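Local coordinates for brain tumor protein (Drosophila melanogaster American nodavirus, PDB 6J9R), which forms an elongated antiparallel coiled-coil dimer as a TRIM-family protein and acts as a translational repressor, at the interface of chains A and B. Numbering follows the deposited sequence. Chains: chain A/B, Brain tumor protein.

Contact 1: the interface of chains A and B. Residues chain A 84, 88, 92, 120, 123, 126-127; chain B 16, 19-20, 23.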
loop_
_atom_site.group_PDB
_atom_site.type_symbol
_atom_site.label_atom_id
_atom_site.label_comp_id
_atom_site.label_asym_id
_atom_site.label_seq_id
_atom_site.Cartn_x
_atom_site.Cartn_y
_atom_site.Cartn_z
ATOM N N TRP A 84 -9.061 -10.252 -38.091
ATOM C CA TRP A 84 -8.332 -9.502 -39.103
ATOM C C TRP A 84 -7.671 -10.467 -40.067
ATOM O O TRP A 84 -7.702 -10.249 -41.274
ATOM C CB TRP A 84 -7.286 -8.583 -38.473
ATOM C CG TRP A 84 -6.651 -7.673 -39.471
ATOM C CD1 TRP A 84 -7.034 -6.392 -39.781
ATOM C CD2 TRP A 84 -5.526 -7.969 -40.303
ATOM N NE1 TRP A 84 -6.212 -5.878 -40.754
ATOM C CE2 TRP A 84 -5.277 -6.827 -41.090
ATOM C CE3 TRP A 84 -4.707 -9.090 -40.462
ATOM C CZ2 TRP A 84 -4.250 -6.780 -42.024
ATOM C CZ3 TRP A 84 -3.687 -9.041 -41.384
ATOM C CH2 TRP A 84 -3.463 -7.896 -42.153
ATOM N N SER A 88 -8.616 -10.873 -44.062
ATOM C CA SER A 88 -7.540 -10.715 -45.038
ATOM C C SER A 88 -7.438 -11.917 -45.967
ATOM O O SER A 88 -7.301 -11.748 -47.183
ATOM C CB SER A 88 -6.204 -10.491 -44.325
ATOM O OG SER A 88 -6.138 -9.170 -43.818
ATOM N N ILE A 92 -7.872 -11.524 -49.860
ATOM C CA ILE A 92 -6.805 -11.981 -50.737
ATOM C C ILE A 92 -7.328 -13.017 -51.727
ATOM O O ILE A 92 -7.047 -12.915 -52.911
ATOM C CB ILE A 92 -5.606 -12.547 -49.937
ATOM C CG1 ILE A 92 -4.871 -11.406 -49.244
ATOM C CG2 ILE A 92 -4.643 -13.277 -50.858
ATOM C CD1 ILE A 92 -3.998 -11.846 -48.092
ATOM N N ARG A 120 -10.293 -3.388 -54.335
ATOM C CA ARG A 120 -9.084 -2.584 -54.187
ATOM C C ARG A 120 -9.251 -1.674 -52.988
ATOM O O ARG A 120 -8.333 -1.513 -52.206
ATOM C CB ARG A 120 -8.782 -1.753 -55.430
ATOM C CG ARG A 120 -7.451 -0.979 -55.334
ATOM C CD ARG A 120 -7.594 0.493 -54.964
ATOM N NE ARG A 120 -7.684 1.345 -56.142
ATOM C CZ ARG A 120 -8.833 1.806 -56.632
ATOM N NH1 ARG A 120 -8.821 2.578 -57.718
ATOM N NH2 ARG A 120 -9.995 1.492 -56.039
ATOM N N LEU A 123 -8.952 -3.744 -49.711
ATOM C CA LEU A 123 -7.572 -4.109 -49.419
ATOM C C LEU A 123 -6.840 -2.921 -48.798
ATOM O O LEU A 123 -5.976 -3.097 -47.919
ATOM C CB LEU A 123 -6.864 -4.608 -50.681
ATOM C CG LEU A 123 -7.428 -5.932 -51.223
ATOM C CD1 LEU A 123 -7.154 -6.117 -52.730
ATOM C CD2 LEU A 123 -6.890 -7.109 -50.433
ATOM N N GLN A 126 -8.097 -2.718 -45.243
ATOM C CA GLN A 126 -7.511 -3.822 -44.515
ATOM C C GLN A 126 -6.029 -3.581 -44.204
ATOM O O GLN A 126 -5.552 -3.918 -43.119
ATOM C CB GLN A 126 -7.709 -5.119 -45.300
ATOM C CG GLN A 126 -7.404 -6.360 -44.479
ATOM C CD GLN A 126 -8.389 -6.559 -43.329
ATOM O OE1 GLN A 126 -9.355 -5.808 -43.177
ATOM N NE2 GLN A 126 -8.138 -7.575 -42.509
ATOM N N LEU A 127 -5.298 -3.001 -45.151
ATOM C CA LEU A 127 -3.895 -2.681 -44.907
ATOM C C LEU A 127 -3.784 -1.515 -43.914
ATOM O O LEU A 127 -2.896 -1.505 -43.079
ATOM C CB LEU A 127 -3.165 -2.357 -46.214
HETATM N N MSE B 16 -3.682 -3.423 -56.914
HETATM C CA MSE B 16 -4.338 -4.464 -56.131
HETATM C C MSE B 16 -3.344 -5.531 -55.710
HETATM O O MSE B 16 -3.319 -5.938 -54.548
HETATM C CB MSE B 16 -5.472 -5.124 -56.919
HETATM C CG MSE B 16 -6.624 -4.217 -57.256
HETATM SE SE MSE B 16 -7.956 -5.157 -58.323
HETATM C CE MSE B 16 -8.443 -6.542 -57.015
ATOM N N LYS B 19 -1.041 -4.234 -52.985
ATOM C CA LYS B 19 -1.674 -4.128 -51.675
ATOM C C LYS B 19 -1.895 -5.522 -51.106
ATOM O O LYS B 19 -1.733 -5.741 -49.902
ATOM C CB LYS B 19 -2.988 -3.347 -51.760
ATOM C CG LYS B 19 -2.796 -1.882 -52.146
ATOM C CD LYS B 19 -4.107 -1.189 -52.489
ATOM N N ILE B 20 -2.232 -6.466 -51.979
ATOM C CA ILE B 20 -2.364 -7.864 -51.584
ATOM C C ILE B 20 -1.036 -8.370 -51.044
ATOM O O ILE B 20 -0.985 -8.993 -49.980
ATOM C CB ILE B 20 -2.800 -8.762 -52.752
ATOM C CG1 ILE B 20 -4.290 -8.601 -53.035
ATOM C CG2 ILE B 20 -2.501 -10.218 -52.444
ATOM C CD1 ILE B 20 -4.728 -9.305 -54.298
ATOM N N ILE B 23 -0.220 -6.726 -47.702
ATOM C CA ILE B 23 -1.035 -7.436 -46.721
ATOM C C ILE B 23 -0.454 -8.828 -46.442
ATOM O O ILE B 23 -0.320 -9.218 -45.288
ATOM C CB ILE B 23 -2.510 -7.553 -47.186
ATOM C CG1 ILE B 23 -3.263 -6.246 -46.920
ATOM C CG2 ILE B 23 -3.231 -8.669 -46.466
ATOM C CD1 ILE B 23 -4.539 -6.110 -47.722
#

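Contact 2: the interface of chains A and B. Residues chain A 63, 66-67, 70; chain B 44-45, 48-49.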
loop_
_atom_site.group_PDB
_atom_site.type_symbol
_atom_site.label_atom_id
_atom_site.label_comp_id
_atom_site.label_asym_id
_atom_site.label_seq_id
_atom_site.Cartn_x
_atom_site.Cartn_y
_atom_site.Cartn_z
ATOM N N LYS A 63 -4.833 -6.079 -7.137
ATOM C CA LYS A 63 -4.072 -6.975 -7.976
ATOM C C LYS A 63 -4.942 -7.895 -8.803
ATOM O O LYS A 63 -4.699 -8.053 -10.004
ATOM C CB LYS A 63 -3.151 -7.839 -7.136
ATOM C CG LYS A 63 -2.520 -9.002 -7.924
ATOM C CD LYS A 63 -2.192 -10.121 -6.929
ATOM C CE LYS A 63 -1.860 -11.393 -7.619
ATOM N NZ LYS A 63 -1.228 -12.384 -6.711
ATOM N N LEU A 66 -6.618 -6.034 -11.648
ATOM C CA LEU A 66 -5.731 -5.768 -12.774
ATOM C C LEU A 66 -5.465 -7.043 -13.582
ATOM O O LEU A 66 -5.420 -6.993 -14.809
ATOM C CB LEU A 66 -4.424 -5.155 -12.302
ATOM C CG LEU A 66 -4.595 -3.714 -11.827
ATOM C CD1 LEU A 66 -3.287 -3.129 -11.291
ATOM C CD2 LEU A 66 -5.190 -2.828 -12.938
ATOM N N LEU A 67 -5.340 -8.187 -12.917
ATOM C CA LEU A 67 -5.114 -9.444 -13.643
ATOM C C LEU A 67 -6.334 -9.741 -14.497
ATOM O O LEU A 67 -6.209 -10.203 -15.628
ATOM C CB LEU A 67 -4.843 -10.609 -12.698
ATOM C CG LEU A 67 -3.533 -10.546 -11.897
ATOM C CD1 LEU A 67 -3.518 -11.556 -10.755
ATOM C CD2 LEU A 67 -2.315 -10.736 -12.793
ATOM N N LEU A 70 -6.380 -7.590 -17.412
ATOM C CA LEU A 70 -5.321 -8.001 -18.305
ATOM C C LEU A 70 -5.765 -9.192 -19.142
ATOM O O LEU A 70 -5.492 -9.240 -20.340
ATOM C CB LEU A 70 -4.071 -8.321 -17.506
ATOM C CG LEU A 70 -2.815 -8.465 -18.348
ATOM C CD1 LEU A 70 -2.494 -7.114 -18.956
ATOM C CD2 LEU A 70 -1.685 -8.946 -17.467
ATOM N N ALA B 44 3.454 -9.183 -18.543
ATOM C CA ALA B 44 2.691 -8.195 -17.786
ATOM C C ALA B 44 1.997 -8.840 -16.578
ATOM O O ALA B 44 1.825 -8.212 -15.532
ATOM C CB ALA B 44 1.675 -7.494 -18.696
ATOM N N HIS B 45 1.607 -10.102 -16.736
ATOM C CA HIS B 45 0.978 -10.887 -15.680
ATOM C C HIS B 45 1.955 -11.161 -14.519
ATOM O O HIS B 45 1.649 -10.956 -13.346
ATOM C CB HIS B 45 0.478 -12.205 -16.302
ATOM C CG HIS B 45 -0.095 -13.182 -15.325
ATOM N ND1 HIS B 45 -1.439 -13.251 -15.025
ATOM C CD2 HIS B 45 0.498 -14.154 -14.594
ATOM C CE1 HIS B 45 -1.645 -14.212 -14.144
ATOM N NE2 HIS B 45 -0.484 -14.771 -13.859
ATOM N N LEU B 48 2.827 -7.937 -12.617
ATOM C CA LEU B 48 1.776 -7.644 -11.638
ATOM C C LEU B 48 1.968 -8.482 -10.347
ATOM O O LEU B 48 1.824 -7.969 -9.233
ATOM C CB LEU B 48 0.415 -7.909 -12.278
ATOM C CG LEU B 48 -0.553 -6.744 -12.489
ATOM C CD1 LEU B 48 0.173 -5.531 -13.013
ATOM C CD2 LEU B 48 -1.588 -7.167 -13.577
ATOM N N ASN B 49 2.357 -9.747 -10.492
ATOM C CA ASN B 49 2.514 -10.579 -9.327
ATOM C C ASN B 49 3.771 -10.238 -8.519
ATOM O O ASN B 49 3.749 -10.249 -7.277
ATOM C CB ASN B 49 2.531 -12.065 -9.713
ATOM C CG ASN B 49 1.139 -12.622 -9.934
ATOM O OD1 ASN B 49 0.158 -11.957 -9.666
ATOM N ND2 ASN B 49 1.057 -13.862 -10.374
#

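Contact 1: the interface of chains A and B
The indole of A:Trp84 comes near chain B only loosely, at its benzene rim, where CH2 lies 4.4 Å from CG2 of B:Ile23. One face of the ring carries polar atoms of its own chain. The hydroxyl OG of A:Ser88 and the amide NE2 of A:Gln126 both sit above it, toward the rim. At the edge, NE1 donates in the ring plane to a lone pair of the A:Gln126 backbone O, at 3.1 Å and 136° at H. The A:Gln126 NE2 also donates to A:Ser88 OG at 2.9 Å. These bonds tie helix 110-128 to helix 30-104.

B:Ile23 fits against this frame with its branches divided. Its chi1 of -80° sets CG1 beside the backbone N and CG2 anti to it. CG2 meets CD1 of A:Ile92 at 3.7 Å as the two side chains run antiparallel past one another. CD1 points to A:Leu123 and lies 3.7 Å from its CD2. CG1 rests on CB of A:Leu127, whose outer atoms are not modelled, so the full contact is not seen. One turn earlier, B:Ile20 places CG1 3.8 Å from A:Leu123 CD1, and its CG2 faces A:Ile92. At the far end, the side chain of selenomethionine B:Met16 runs roughly perpendicular to that of A:Arg120, with CG against A:Arg120 CB.

The interface is apolar here, and no polar pair bonds across it. The patch seats helix 7-23 of chain B on two helices of chain A and so supports the dimer.

Contact 2: the interface of chains A and B
A:Leu67 and B:Leu48 meet at the middle of this patch, with their CD2 methyls 3.7 Å apart. The two side chains lie alongside, pointing opposite ways. The same A:Leu67 methyl also touches the imidazole of B:His45. It stands above the ring plane at the ND1-CE1 rim, 3.5 Å from ND1, and the two side chains are roughly perpendicular. B:Leu48 CD2 reaches further, to CB of A:Leu66 at 3.7 Å. One leucine of chain B therefore packs against two neighbours on chain A.

On one flank, A:Leu70 presses CD2 against the backbone of B:His45, 3.7 Å from its CA. The methyl of B:Ala44 lies 3.9 Å from the same CD2. On the other flank, the extended chain of A:Lys63 passes nearly square across B:Asn49. Its terminal amine nitrogen NZ lies 3.3 Å from the B:Asn49 amide OD1, but CE is modelled too close to the same oxygen, so the pairing is doubtful.

Side-chain torsions set these groups in place. A:Leu70 has CG anti to the backbone N (chi1 -167°), which brings CD2 to the B:Ala44 and B:His45 backbone. B:His45 also has CG anti to its N (chi1 175°), and this turns a face of the ring toward the A:Leu67 CD2 methyl. No polar pair bonds across the patch, and cohesion comes mainly from apolar packing.

All of these residues lie on helix 30-104 of one chain or the other. Residues 63 to 70 of chain A face residues 44 to 49 of chain B, as the two long helices run antiparallel. The patch is one stretch of the coiled coil, and it recurs with the chains exchanged.

The C-alpha centres of contact 1 and contact 2 are about 35 Å apart along the rod. Both draw on helix 30-104 of chain A. On chain B they use different elements: the short helix 7-23 in contact 1 and the long helix 30-104 in contact 2. Contact 1 also takes in helix 110-128 of chain A, so it joins three helices where contact 2 pairs two. The two-fold axis repeats each contact with the chains exchanged. Contact 2 and its twin join the long helices near the middle of the rod, while contact 1 and its twin add the short helices toward both ends.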